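Local structure of muconate lactonizing enzyme (Corynebacterium glutamicum, 3I4K) at residues A[140-145]-A[153-158]; A[203-206]-A[212-215]; A[95-100]-A[105-110]; A[27-32]-A[58-63]. The protein belongs to the enolase superfamily, in which a capping N-terminal domain closes over a TIM-type barrel, and binds a magnesium ion in the barrel. One frame throughout, in Å; residues are numbered along the deposited sequence.

Interaction 1: A[140-145]-A[153-158]; sequences VTWALG and VAEIEE
Trp-142 reaches from its strand to the helix and gives its indole N-H to Glu-155. NE1 lies 2.9 Å from Glu-155 OE2, and the bond is nearly straight, with 166° at the hydrogen. The oxygen sits in the plane of the indole ring, at its edge. OE2 accepts the N-H through its anti lone pair, the one facing away from OE1. The two side chains cross at about a right angle, and the carboxylate is turned steeply against the ring. With CG of Glu-155 anti to its backbone N (chi1 -171°) and the chain extended from there, the carboxylate is carried out to the indole edge. Arg-159 makes a cation-pi contact with the same indole, and Phe-331 meets it with an inclined ring. These partners would limit its rotation.

The contact joins the first two elements of the barrel's opening beta-alpha-beta unit: strand 137-144, helix 149-163 and strand 167-171. The short axes of 142-144 and 153-158 run nearly antiparallel, at 162°, and come within 10.1 Å. Trp-142 and Leu-144 share the helix-facing side of the strand.

Leu-144 comes toward Glu-155 from the opposite direction and overlaps its side chain from CB to the carboxylate. Its CG is 3.6 Å from Glu-155 OE2. Its CD2 lies 4.0 Å from Glu-155 CB, so the branch packs against the aliphatic part of the same side chain. That methyl also touches Ile-156, with CD2 to CG1 at 4.1 Å. Leu-144 rests on Leu-170 as well, and Ile-156 on Phe-168, both of the next strand, 167-171.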
loop_
_atom_site.group_PDB
_atom_site.type_symbol
_atom_site.label_atom_id
_atom_site.label_comp_id
_atom_site.label_asym_id
_atom_site.label_seq_id
_atom_site.Cartn_x
_atom_site.Cartn_y
_atom_site.Cartn_z
ATOM N N VAL A 140 5.961 7.694 21.775
ATOM C CA VAL A 140 7.277 8.111 21.330
ATOM C C VAL A 140 8.373 7.536 22.206
ATOM O O VAL A 140 8.377 7.713 23.429
ATOM C CB VAL A 140 7.389 9.661 21.312
ATOM C CG1 VAL A 140 8.778 10.092 20.823
ATOM C CG2 VAL A 140 6.315 10.239 20.405
ATOM N N THR A 141 9.287 6.820 21.562
ATOM C CA THR A 141 10.431 6.218 22.228
ATOM C C THR A 141 11.534 7.265 22.134
ATOM O O THR A 141 11.743 7.847 21.068
ATOM C CB THR A 141 10.908 4.931 21.494
ATOM O OG1 THR A 141 9.869 3.946 21.515
ATOM C CG2 THR A 141 12.156 4.363 22.160
ATOM N N TRP A 142 12.228 7.517 23.240
ATOM C CA TRP A 142 13.308 8.501 23.236
ATOM C C TRP A 142 14.648 7.799 23.035
ATOM O O TRP A 142 14.983 6.864 23.761
ATOM C CB TRP A 142 13.312 9.313 24.550
ATOM C CG TRP A 142 14.435 10.334 24.647
ATOM C CD1 TRP A 142 15.590 10.218 25.375
ATOM C CD2 TRP A 142 14.524 11.593 23.956
ATOM N NE1 TRP A 142 16.390 11.323 25.177
ATOM C CE2 TRP A 142 15.763 12.180 24.313
ATOM C CE3 TRP A 142 13.681 12.280 23.071
ATOM C CZ2 TRP A 142 16.180 13.425 23.813
ATOM C CZ3 TRP A 142 14.098 13.527 22.570
ATOM C CH2 TRP A 142 15.337 14.079 22.946
ATOM N N ALA A 143 15.400 8.247 22.035
ATOM C CA ALA A 143 16.701 7.658 21.736
ATOM C C ALA A 143 17.850 8.519 22.266
ATOM O O ALA A 143 17.865 9.737 22.100
ATOM C CB ALA A 143 16.854 7.470 20.228
ATOM N N LEU A 144 18.801 7.875 22.918
ATOM C CA LEU A 144 19.963 8.574 23.434
ATOM C C LEU A 144 21.143 8.223 22.544
ATOM O O LEU A 144 21.337 7.055 22.202
ATOM C CB LEU A 144 20.287 8.130 24.864
ATOM C CG LEU A 144 19.347 8.477 26.018
ATOM C CD1 LEU A 144 18.160 7.517 26.024
ATOM C CD2 LEU A 144 20.114 8.381 27.333
ATOM N N GLY A 145 21.921 9.225 22.148
ATOM C CA GLY A 145 23.100 8.944 21.349
ATOM C C GLY A 145 24.051 8.242 22.304
ATOM O O GLY A 145 23.695 8.038 23.467
ATOM N N VAL A 153 21.816 7.592 32.352
ATOM C CA VAL A 153 20.854 7.373 33.423
ATOM C C VAL A 153 20.215 8.694 33.829
ATOM O O VAL A 153 19.025 8.755 34.139
ATOM C CB VAL A 153 21.521 6.767 34.670
ATOM C CG1 VAL A 153 20.486 6.591 35.769
ATOM C CG2 VAL A 153 22.165 5.434 34.326
ATOM N N ALA A 154 21.017 9.750 33.833
ATOM C CA ALA A 154 20.529 11.071 34.199
ATOM C C ALA A 154 19.519 11.569 33.171
ATOM O O ALA A 154 18.460 12.094 33.528
ATOM C CB ALA A 154 21.700 12.051 34.301
ATOM N N GLU A 155 19.851 11.406 31.894
ATOM C CA GLU A 155 18.974 11.853 30.816
ATOM C C GLU A 155 17.654 11.084 30.786
ATOM O O GLU A 155 16.614 11.634 30.423
ATOM C CB GLU A 155 19.673 11.715 29.466
ATOM C CG GLU A 155 18.900 12.365 28.347
ATOM C CD GLU A 155 19.647 12.351 27.038
ATOM O OE1 GLU A 155 20.851 12.676 27.041
ATOM O OE2 GLU A 155 19.026 12.025 26.006
ATOM N N ILE A 156 17.695 9.812 31.171
ATOM C CA ILE A 156 16.481 9.007 31.197
ATOM C C ILE A 156 15.559 9.526 32.302
ATOM O O ILE A 156 14.376 9.768 32.060
ATOM C CB ILE A 156 16.802 7.500 31.416
ATOM C CG1 ILE A 156 17.489 6.934 30.166
ATOM C CG2 ILE A 156 15.525 6.716 31.691
ATOM C CD1 ILE A 156 17.796 5.447 30.233
ATOM N N GLU A 157 16.107 9.714 33.504
ATOM C CA GLU A 157 15.334 10.228 34.650
ATOM C C GLU A 157 14.653 11.546 34.281
ATOM O O GLU A 157 13.466 11.756 34.548
ATOM C CB GLU A 157 16.252 10.482 35.847
ATOM C CG GLU A 157 17.076 9.296 36.276
ATOM C CD GLU A 157 16.238 8.197 36.880
ATOM O OE1 GLU A 157 15.183 7.869 36.299
ATOM O OE2 GLU A 157 16.641 7.656 37.933
ATOM N N GLU A 158 15.421 12.437 33.667
ATOM C CA GLU A 158 14.891 13.728 33.268
ATOM C C GLU A 158 13.747 13.535 32.282
ATOM O O GLU A 158 12.652 14.065 32.479
ATOM C CB GLU A 158 15.999 14.583 32.646
ATOM C CG GLU A 158 15.519 15.930 32.122
ATOM C CD GLU A 158 16.666 16.870 31.768
ATOM O OE1 GLU A 158 17.586 16.451 31.029
ATOM O OE2 GLU A 158 16.641 18.034 32.226
#

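Interaction 2: A[203-206]-A[212-215]; sequences ARWD and HYLP
Trp-205 packs its indole against Tyr-213 and Leu-214. It stands in the loop that leads from barrel strand 196-200 to helix 207-219, a strand-loop-helix step of the TIM-type barrel. Asp-206, the next residue, is the N-cap of that helix, and its OD1 is also bonded to Thr-209 OG1. The tryptophan just before the N-cap points toward residues further along the same helix.

Helix 177-189 completes the packing: Pro-177 and Thr-181 touch Trp-205, while Ala-178 and Thr-181 touch Tyr-213. Leu-214 also packs on Ile-240 of helix 234-244.

From CB the side chain of Trp-205 leaves toward the helix. The first torsion is well off a staggered value (chi1 -95°), with CG on the side of the backbone N. The six-membered ring is carried forward, and its far atoms do the touching. CZ3 meets both helix residues, with Tyr-213 CB at 3.8 Å and Leu-214 CD2 at 3.9 Å. The leucine side chain slides past the indole in the opposite direction and brings a methyl nearer than its CB bond suggests. The ring centroids of Trp-205 and Tyr-213 are 6.0 Å apart and the planes are inclined at 57°, so the pair is oblique. The contact is wholly apolar. Beside CZ3, Trp-205 CH2 lies 3.7 Å from Tyr-213 CB.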
loop_
_atom_site.group_PDB
_atom_site.type_symbol
_atom_site.label_atom_id
_atom_site.label_comp_id
_atom_site.label_asym_id
_atom_site.label_seq_id
_atom_site.Cartn_x
_atom_site.Cartn_y
_atom_site.Cartn_z
ATOM N N ALA A 203 24.388 -1.308 12.561
ATOM C CA ALA A 203 25.143 -2.283 11.783
ATOM C C ALA A 203 26.649 -2.248 11.983
ATOM O O ALA A 203 27.378 -2.781 11.153
ATOM C CB ALA A 203 24.833 -2.106 10.295
ATOM N N ARG A 204 27.117 -1.651 13.073
ATOM C CA ARG A 204 28.559 -1.563 13.297
ATOM C C ARG A 204 29.228 -2.660 14.137
ATOM O O ARG A 204 30.388 -2.533 14.523
ATOM C CB ARG A 204 28.919 -0.162 13.828
ATOM C CG ARG A 204 28.657 0.952 12.794
ATOM C CD ARG A 204 29.167 0.533 11.422
ATOM N NE ARG A 204 29.422 1.625 10.480
ATOM C CZ ARG A 204 28.493 2.355 9.869
ATOM N NH1 ARG A 204 27.201 2.137 10.091
ATOM N NH2 ARG A 204 28.864 3.289 9.001
ATOM N N TRP A 205 28.509 -3.736 14.426
ATOM C CA TRP A 205 29.110 -4.867 15.141
ATOM C C TRP A 205 29.115 -5.996 14.124
ATOM O O TRP A 205 28.190 -6.080 13.310
ATOM C CB TRP A 205 28.261 -5.309 16.337
ATOM C CG TRP A 205 28.664 -4.712 17.643
ATOM C CD1 TRP A 205 29.495 -3.631 17.845
ATOM C CD2 TRP A 205 28.234 -5.133 18.937
ATOM N NE1 TRP A 205 29.597 -3.362 19.188
ATOM C CE2 TRP A 205 28.834 -4.269 19.881
ATOM C CE3 TRP A 205 27.396 -6.157 19.394
ATOM C CZ2 TRP A 205 28.619 -4.400 21.254
ATOM C CZ3 TRP A 205 27.183 -6.286 20.759
ATOM C CH2 TRP A 205 27.792 -5.412 21.673
ATOM N N ASP A 206 30.140 -6.847 14.140
ATOM C CA ASP A 206 30.138 -7.963 13.208
ATOM C C ASP A 206 29.313 -9.079 13.830
ATOM O O ASP A 206 28.957 -9.011 15.008
ATOM C CB ASP A 206 31.566 -8.443 12.843
ATOM C CG ASP A 206 32.391 -8.907 14.043
ATOM O OD1 ASP A 206 31.831 -9.287 15.084
ATOM O OD2 ASP A 206 33.636 -8.916 13.921
ATOM N N HIS A 212 28.137 -12.894 20.609
ATOM C CA HIS A 212 28.843 -13.072 21.869
ATOM C C HIS A 212 28.322 -12.173 22.993
ATOM O O HIS A 212 28.067 -12.641 24.096
ATOM C CB HIS A 212 30.344 -12.835 21.653
ATOM C CG HIS A 212 31.178 -13.059 22.876
ATOM N ND1 HIS A 212 31.220 -12.164 23.924
ATOM C CD2 HIS A 212 31.994 -14.082 23.220
ATOM C CE1 HIS A 212 32.028 -12.626 24.862
ATOM N NE2 HIS A 212 32.511 -13.789 24.460
ATOM N N TYR A 213 28.127 -10.891 22.708
ATOM C CA TYR A 213 27.693 -9.953 23.745
ATOM C C TYR A 213 26.195 -9.711 23.932
ATOM O O TYR A 213 25.746 -9.519 25.060
ATOM C CB TYR A 213 28.396 -8.610 23.531
ATOM C CG TYR A 213 29.902 -8.690 23.676
ATOM C CD1 TYR A 213 30.512 -8.630 24.932
ATOM C CD2 TYR A 213 30.716 -8.861 22.557
ATOM C CE1 TYR A 213 31.903 -8.742 25.065
ATOM C CE2 TYR A 213 32.096 -8.972 22.679
ATOM C CZ TYR A 213 32.683 -8.912 23.935
ATOM O OH TYR A 213 34.049 -9.025 24.035
ATOM N N LEU A 214 25.422 -9.708 22.848
ATOM C CA LEU A 214 23.990 -9.460 22.976
ATOM C C LEU A 214 23.324 -10.330 24.043
ATOM O O LEU A 214 22.399 -9.878 24.706
ATOM C CB LEU A 214 23.282 -9.623 21.624
ATOM C CG LEU A 214 23.645 -8.580 20.551
ATOM C CD1 LEU A 214 22.784 -8.790 19.302
ATOM C CD2 LEU A 214 23.437 -7.176 21.107
ATOM N N PRO A 215 23.784 -11.583 24.228
ATOM C CA PRO A 215 23.152 -12.418 25.259
ATOM C C PRO A 215 23.229 -11.727 26.630
ATOM O O PRO A 215 22.299 -11.812 27.433
ATOM C CB PRO A 215 23.976 -13.702 25.217
ATOM C CG PRO A 215 24.382 -13.787 23.777
ATOM C CD PRO A 215 24.789 -12.358 23.479
#

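Interaction 3: A[95-100]-A[105-110]; sequences DLERVV and YAKAAV
The ammonium NZ of Lys-107 is held by three acceptors. Two belong to segment 95-100: Val-100 O lies 2.6 Å from NZ, and Glu-97 OE2 lies 2.9 Å from NZ in a salt bridge. The third is the backbone O of Arg-102, in the turn between the segments. The setting is an antiparallel helical hairpin in the N-terminal capping domain, made by helices 89-99 and 104-121. The short axes of 95-99 and 105-110 come no closer than 12.0 Å, at 145° to each other.

Lys-107 spans this gap with a chain extended beyond CG. Its tip arrives at the carbonyl of Val-100, near the C-terminal end of helix 89-99. The ammonium approaches Val-100 O with a C=O...N angle of 146°, tilted from the carbonyl plane. It meets Glu-97 OE2 from above the carboxylate plane. The glutamate crosses the lysine at about a right angle, and a bend at its second torsion (chi2 -54°) folds the carboxylate back to NZ. A cation at the C-terminal end of a helix would probably also be favoured by the helix dipole. A long, weak ion pair links the same OE2 to Arg-104.

Apolar groups fill in beside the charge. Leu-96 CD1 is 4.3 Å from Val-110 CG1 and also nears the stem of the lysine. Val-100 CB lies 4.3 Å from Lys-107 CE. Helix 66-81 adds Tyr-76 and Leu-77 against Val-100, and Leu-81 against Val-110. Leu-96 O accepts from both Val-99 N and Val-100 N, each at 3.0 Å.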
loop_
_atom_site.group_PDB
_atom_site.type_symbol
_atom_site.label_atom_id
_atom_site.label_comp_id
_atom_site.label_asym_id
_atom_site.label_seq_id
_atom_site.Cartn_x
_atom_site.Cartn_y
_atom_site.Cartn_z
ATOM N N ASP A 95 7.901 7.915 -12.749
ATOM C CA ASP A 95 8.817 8.405 -13.765
ATOM C C ASP A 95 10.185 8.773 -13.201
ATOM O O ASP A 95 11.157 8.827 -13.946
ATOM C CB ASP A 95 8.225 9.610 -14.506
ATOM C CG ASP A 95 7.012 9.240 -15.338
ATOM O OD1 ASP A 95 7.026 8.167 -15.979
ATOM O OD2 ASP A 95 6.044 10.024 -15.358
ATOM N N LEU A 96 10.270 9.036 -11.900
ATOM C CA LEU A 96 11.560 9.373 -11.317
ATOM C C LEU A 96 12.537 8.211 -11.502
ATOM O O LEU A 96 13.725 8.422 -11.742
ATOM C CB LEU A 96 11.425 9.697 -9.828
ATOM C CG LEU A 96 10.527 10.874 -9.440
ATOM C CD1 LEU A 96 10.784 11.237 -7.978
ATOM C CD2 LEU A 96 10.818 12.075 -10.351
ATOM N N GLU A 97 12.023 6.987 -11.391
ATOM C CA GLU A 97 12.837 5.784 -11.544
ATOM C C GLU A 97 13.568 5.747 -12.882
ATOM O O GLU A 97 14.657 5.178 -12.989
ATOM C CB GLU A 97 11.967 4.527 -11.419
ATOM C CG GLU A 97 11.298 4.373 -10.075
ATOM C CD GLU A 97 12.293 4.446 -8.939
ATOM O OE1 GLU A 97 13.270 3.657 -8.945
ATOM O OE2 GLU A 97 12.099 5.299 -8.047
ATOM N N ARG A 98 12.984 6.360 -13.905
ATOM C CA ARG A 98 13.614 6.348 -15.221
ATOM C C ARG A 98 14.869 7.213 -15.302
ATOM O O ARG A 98 15.721 6.996 -16.165
ATOM C CB ARG A 98 12.606 6.789 -16.293
ATOM C CG ARG A 98 11.391 5.872 -16.425
ATOM C CD ARG A 98 10.417 6.382 -17.483
ATOM N NE ARG A 98 10.991 6.376 -18.830
ATOM C CZ ARG A 98 11.185 5.282 -19.566
ATOM N NH1 ARG A 98 10.847 4.084 -19.098
ATOM N NH2 ARG A 98 11.726 5.386 -20.771
ATOM N N VAL A 99 14.998 8.178 -14.393
ATOM C CA VAL A 99 16.153 9.077 -14.401
ATOM C C VAL A 99 17.163 8.831 -13.283
ATOM O O VAL A 99 18.351 9.144 -13.433
ATOM C CB VAL A 99 15.705 10.558 -14.334
ATOM C CG1 VAL A 99 14.691 10.838 -15.424
ATOM C CG2 VAL A 99 15.122 10.874 -12.972
ATOM N N VAL A 100 16.692 8.283 -12.164
ATOM C CA VAL A 100 17.565 7.999 -11.031
ATOM C C VAL A 100 17.147 6.722 -10.303
ATOM O O VAL A 100 16.052 6.644 -9.750
ATOM C CB VAL A 100 17.561 9.157 -10.003
ATOM C CG1 VAL A 100 18.491 8.826 -8.848
ATOM C CG2 VAL A 100 17.993 10.457 -10.665
ATOM N N TYR A 105 16.339 8.319 -0.264
ATOM C CA TYR A 105 16.289 9.483 0.613
ATOM C C TYR A 105 16.022 10.777 -0.167
ATOM O O TYR A 105 15.214 11.601 0.254
ATOM C CB TYR A 105 17.586 9.597 1.418
ATOM C CG TYR A 105 17.650 8.669 2.613
ATOM C CD1 TYR A 105 17.017 8.999 3.811
ATOM C CD2 TYR A 105 18.345 7.466 2.551
ATOM C CE1 TYR A 105 17.082 8.155 4.919
ATOM C CE2 TYR A 105 18.409 6.608 3.659
ATOM C CZ TYR A 105 17.780 6.962 4.836
ATOM O OH TYR A 105 17.866 6.132 5.942
ATOM N N ALA A 106 16.687 10.942 -1.306
ATOM C CA ALA A 106 16.498 12.137 -2.122
ATOM C C ALA A 106 15.057 12.192 -2.641
ATOM O O ALA A 106 14.406 13.238 -2.602
ATOM C CB ALA A 106 17.472 12.132 -3.291
ATOM N N LYS A 107 14.573 11.048 -3.120
ATOM C CA LYS A 107 13.225 10.937 -3.657
ATOM C C LYS A 107 12.144 11.203 -2.617
ATOM O O LYS A 107 11.110 11.796 -2.928
ATOM C CB LYS A 107 13.030 9.548 -4.277
ATOM C CG LYS A 107 13.914 9.286 -5.497
ATOM C CD LYS A 107 13.870 7.821 -5.931
ATOM C CE LYS A 107 14.632 7.590 -7.233
ATOM N NZ LYS A 107 14.799 6.140 -7.548
ATOM N N ALA A 108 12.372 10.772 -1.381
ATOM C CA ALA A 108 11.385 10.974 -0.330
ATOM C C ALA A 108 11.014 12.453 -0.169
ATOM O O ALA A 108 9.854 12.790 0.093
ATOM C CB ALA A 108 11.902 10.419 0.981
ATOM N N ALA A 109 11.993 13.337 -0.324
ATOM C CA ALA A 109 11.721 14.763 -0.189
ATOM C C ALA A 109 10.759 15.211 -1.277
ATOM O O ALA A 109 9.792 15.916 -1.000
ATOM C CB ALA A 109 13.015 15.563 -0.268
ATOM N N VAL A 110 11.017 14.790 -2.513
ATOM C CA VAL A 110 10.152 15.162 -3.628
ATOM C C VAL A 110 8.728 14.649 -3.385
ATOM O O VAL A 110 7.743 15.357 -3.616
ATOM C CB VAL A 110 10.674 14.588 -4.965
ATOM C CG1 VAL A 110 9.758 15.015 -6.109
ATOM C CG2 VAL A 110 12.094 15.066 -5.218
#

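Interaction 4: A[27-32]-A[58-63]; sequences ATTTST and GPWWGG. With ACY (acetic acid), chain I.
The hydroxyl of Thr-29 lies over the indole face of Trp-60, near the ring nitrogen yet not bonded to it. OG1 is 3.5 Å from Trp-60 NE1, but the angle is poor, because the oxygen stands above the ring and toward its rim. The N-H makes a weak hydrogen bond to Pro-56 O instead. The Thr-29 methyl rests on the same ring, with CG2 to Trp-60 CG at 4.0 Å. The opposite face carries Trp-61 CB, 4.1 Å above the ring plane and over its centre. The indole is therefore held between the threonine and its own neighbour in sequence. The first torsion of Trp-60 (chi1 66°) sets CG between the backbone N and the carbonyl carbon and puts the ring in this slot.

Gly-58 to Trp-61 form a type I beta turn, whose closing bond from Trp-61 N to Gly-58 O is weak. Trp-61 turns its indole N-H to an acetic acid molecule: NE1 donates to its O at 2.8 Å, nearly straight at 162° and in the ring plane. The acid, probably from the crystallisation liquor, is also bonded to Lys-169 NZ. Trp-61 touches Asp-251, a magnesium ligand, and the side chain of Trp-60 is about 7 Å from the ion. Both segments belong to the capping domain, and 58-63 lies close to the metal site. In the enolase superfamily, loops of this domain close over the barrel mouth.

Segment 27-32 enters strand 30-43 of the three-stranded antiparallel sheet. Segment 58-63 follows strand 48-53 of that sheet and leads toward helix 66-81.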
loop_
_atom_site.group_PDB
_atom_site.type_symbol
_atom_site.label_atom_id
_atom_site.label_comp_id
_atom_site.label_asym_id
_atom_site.label_seq_id
_atom_site.Cartn_x
_atom_site.Cartn_y
_atom_site.Cartn_z
ATOM N N ALA A 27 27.761 5.289 16.406
ATOM C CA ALA A 27 28.827 4.301 16.449
ATOM C C ALA A 27 30.168 4.827 15.954
ATOM O O ALA A 27 31.205 4.552 16.551
ATOM C CB ALA A 27 28.425 3.064 15.638
ATOM N N THR A 28 30.155 5.592 14.868
ATOM C CA THR A 28 31.409 6.079 14.310
ATOM C C THR A 28 31.505 7.579 14.068
ATOM O O THR A 28 32.529 8.068 13.587
ATOM C CB THR A 28 31.702 5.362 12.997
ATOM O OG1 THR A 28 30.771 5.807 12.004
ATOM C CG2 THR A 28 31.555 3.843 13.177
ATOM N N THR A 29 30.447 8.308 14.393
ATOM C CA THR A 29 30.442 9.753 14.216
ATOM C C THR A 29 29.713 10.396 15.384
ATOM O O THR A 29 29.167 9.712 16.250
ATOM C CB THR A 29 29.722 10.190 12.906
ATOM O OG1 THR A 29 28.360 9.739 12.927
ATOM C CG2 THR A 29 30.431 9.628 11.680
ATOM N N THR A 30 29.718 11.719 15.398
ATOM C CA THR A 30 29.049 12.492 16.432
ATOM C C THR A 30 28.520 13.739 15.756
ATOM O O THR A 30 29.267 14.446 15.078
ATOM C CB THR A 30 30.017 12.896 17.559
ATOM O OG1 THR A 30 30.484 11.721 18.231
ATOM C CG2 THR A 30 29.316 13.802 18.561
ATOM N N SER A 31 27.227 13.987 15.912
ATOM C CA SER A 31 26.607 15.161 15.314
ATOM C C SER A 31 26.408 16.212 16.389
ATOM O O SER A 31 26.145 15.888 17.551
ATOM C CB SER A 31 25.240 14.814 14.702
ATOM O OG SER A 31 25.357 13.964 13.576
ATOM N N THR A 32 26.553 17.469 15.993
ATOM C CA THR A 32 26.351 18.592 16.892
ATOM C C THR A 32 25.262 19.431 16.238
ATOM O O THR A 32 24.744 20.381 16.824
ATOM C CB THR A 32 27.643 19.409 17.067
ATOM O OG1 THR A 32 28.150 19.795 15.782
ATOM C CG2 THR A 32 28.691 18.578 17.794
ATOM N N GLY A 58 24.907 12.085 8.668
ATOM C CA GLY A 58 25.722 12.163 7.466
ATOM C C GLY A 58 25.661 10.925 6.580
ATOM O O GLY A 58 24.851 10.027 6.811
ATOM N N PRO A 59 26.520 10.842 5.556
ATOM C CA PRO A 59 26.509 9.680 4.664
ATOM C C PRO A 59 27.022 8.377 5.281
ATOM O O PRO A 59 27.043 7.345 4.613
ATOM C CB PRO A 59 27.353 10.150 3.484
ATOM C CG PRO A 59 28.351 11.072 4.146
ATOM C CD PRO A 59 27.480 11.860 5.088
ATOM N N TRP A 60 27.417 8.414 6.551
ATOM C CA TRP A 60 27.917 7.209 7.218
ATOM C C TRP A 60 26.780 6.199 7.382
ATOM O O TRP A 60 27.008 4.989 7.440
ATOM C CB TRP A 60 28.471 7.543 8.608
ATOM C CG TRP A 60 27.400 8.024 9.555
ATOM C CD1 TRP A 60 26.931 9.304 9.686
ATOM C CD2 TRP A 60 26.577 7.210 10.406
ATOM N NE1 TRP A 60 25.865 9.335 10.556
ATOM C CE2 TRP A 60 25.626 8.065 11.012
ATOM C CE3 TRP A 60 26.547 5.838 10.708
ATOM C CZ2 TRP A 60 24.655 7.595 11.902
ATOM C CZ3 TRP A 60 25.581 5.370 11.593
ATOM C CH2 TRP A 60 24.647 6.249 12.180
ATOM N N TRP A 61 25.551 6.700 7.469
ATOM C CA TRP A 61 24.398 5.825 7.658
ATOM C C TRP A 61 24.110 4.962 6.424
ATOM O O TRP A 61 24.031 3.742 6.531
ATOM C CB TRP A 61 23.150 6.649 8.015
ATOM C CG TRP A 61 22.055 5.822 8.641
ATOM C CD1 TRP A 61 21.794 5.677 9.975
ATOM C CD2 TRP A 61 21.108 4.988 7.956
ATOM N NE1 TRP A 61 20.743 4.808 10.162
ATOM C CE2 TRP A 61 20.306 4.370 8.942
ATOM C CE3 TRP A 61 20.864 4.701 6.608
ATOM C CZ2 TRP A 61 19.271 3.481 8.621
ATOM C CZ3 TRP A 61 19.835 3.815 6.286
ATOM C CH2 TRP A 61 19.051 3.217 7.293
ATOM N N GLY A 62 23.976 5.583 5.256
ATOM C CA GLY A 62 23.672 4.811 4.065
ATOM C C GLY A 62 24.245 5.259 2.741
ATOM O O GLY A 62 23.893 4.697 1.703
ATOM N N GLY A 63 25.110 6.271 2.746
ATOM C CA GLY A 63 25.700 6.709 1.490
ATOM C C GLY A 63 25.113 7.951 0.853
ATOM O O GLY A 63 25.657 8.473 -0.127
HETATM C C ACY I . 18.665 5.312 13.229
HETATM O O ACY I . 19.506 4.599 12.705
HETATM O OXT ACY I . 17.642 4.767 13.888
HETATM C CH3 ACY I . 18.764 6.813 13.138
#

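Overall arrangement
Along the chain the order is interaction 4, interaction 3, interaction 1, interaction 2. The first two lie in the N-terminal capping domain and the last two in the barrel. Interactions 1 and 3 are far apart, with centres 35 Å from each other on opposite sides of the chain's centre. Interactions 1 and 2 belong to different strand-helix steps of one barrel, their centres 22 Å apart. Interaction 4 touches interactions 2 and 3. Within the capping domain its Trp-61 meets Tyr-105 of interaction 3. Across to the barrel, Trp-60 O is probably hydrogen-bonded to Arg-204 NH2 of interaction 2, at 3.0 Å. Segment 58-63 is thus tied to the barrel beside the magnesium site.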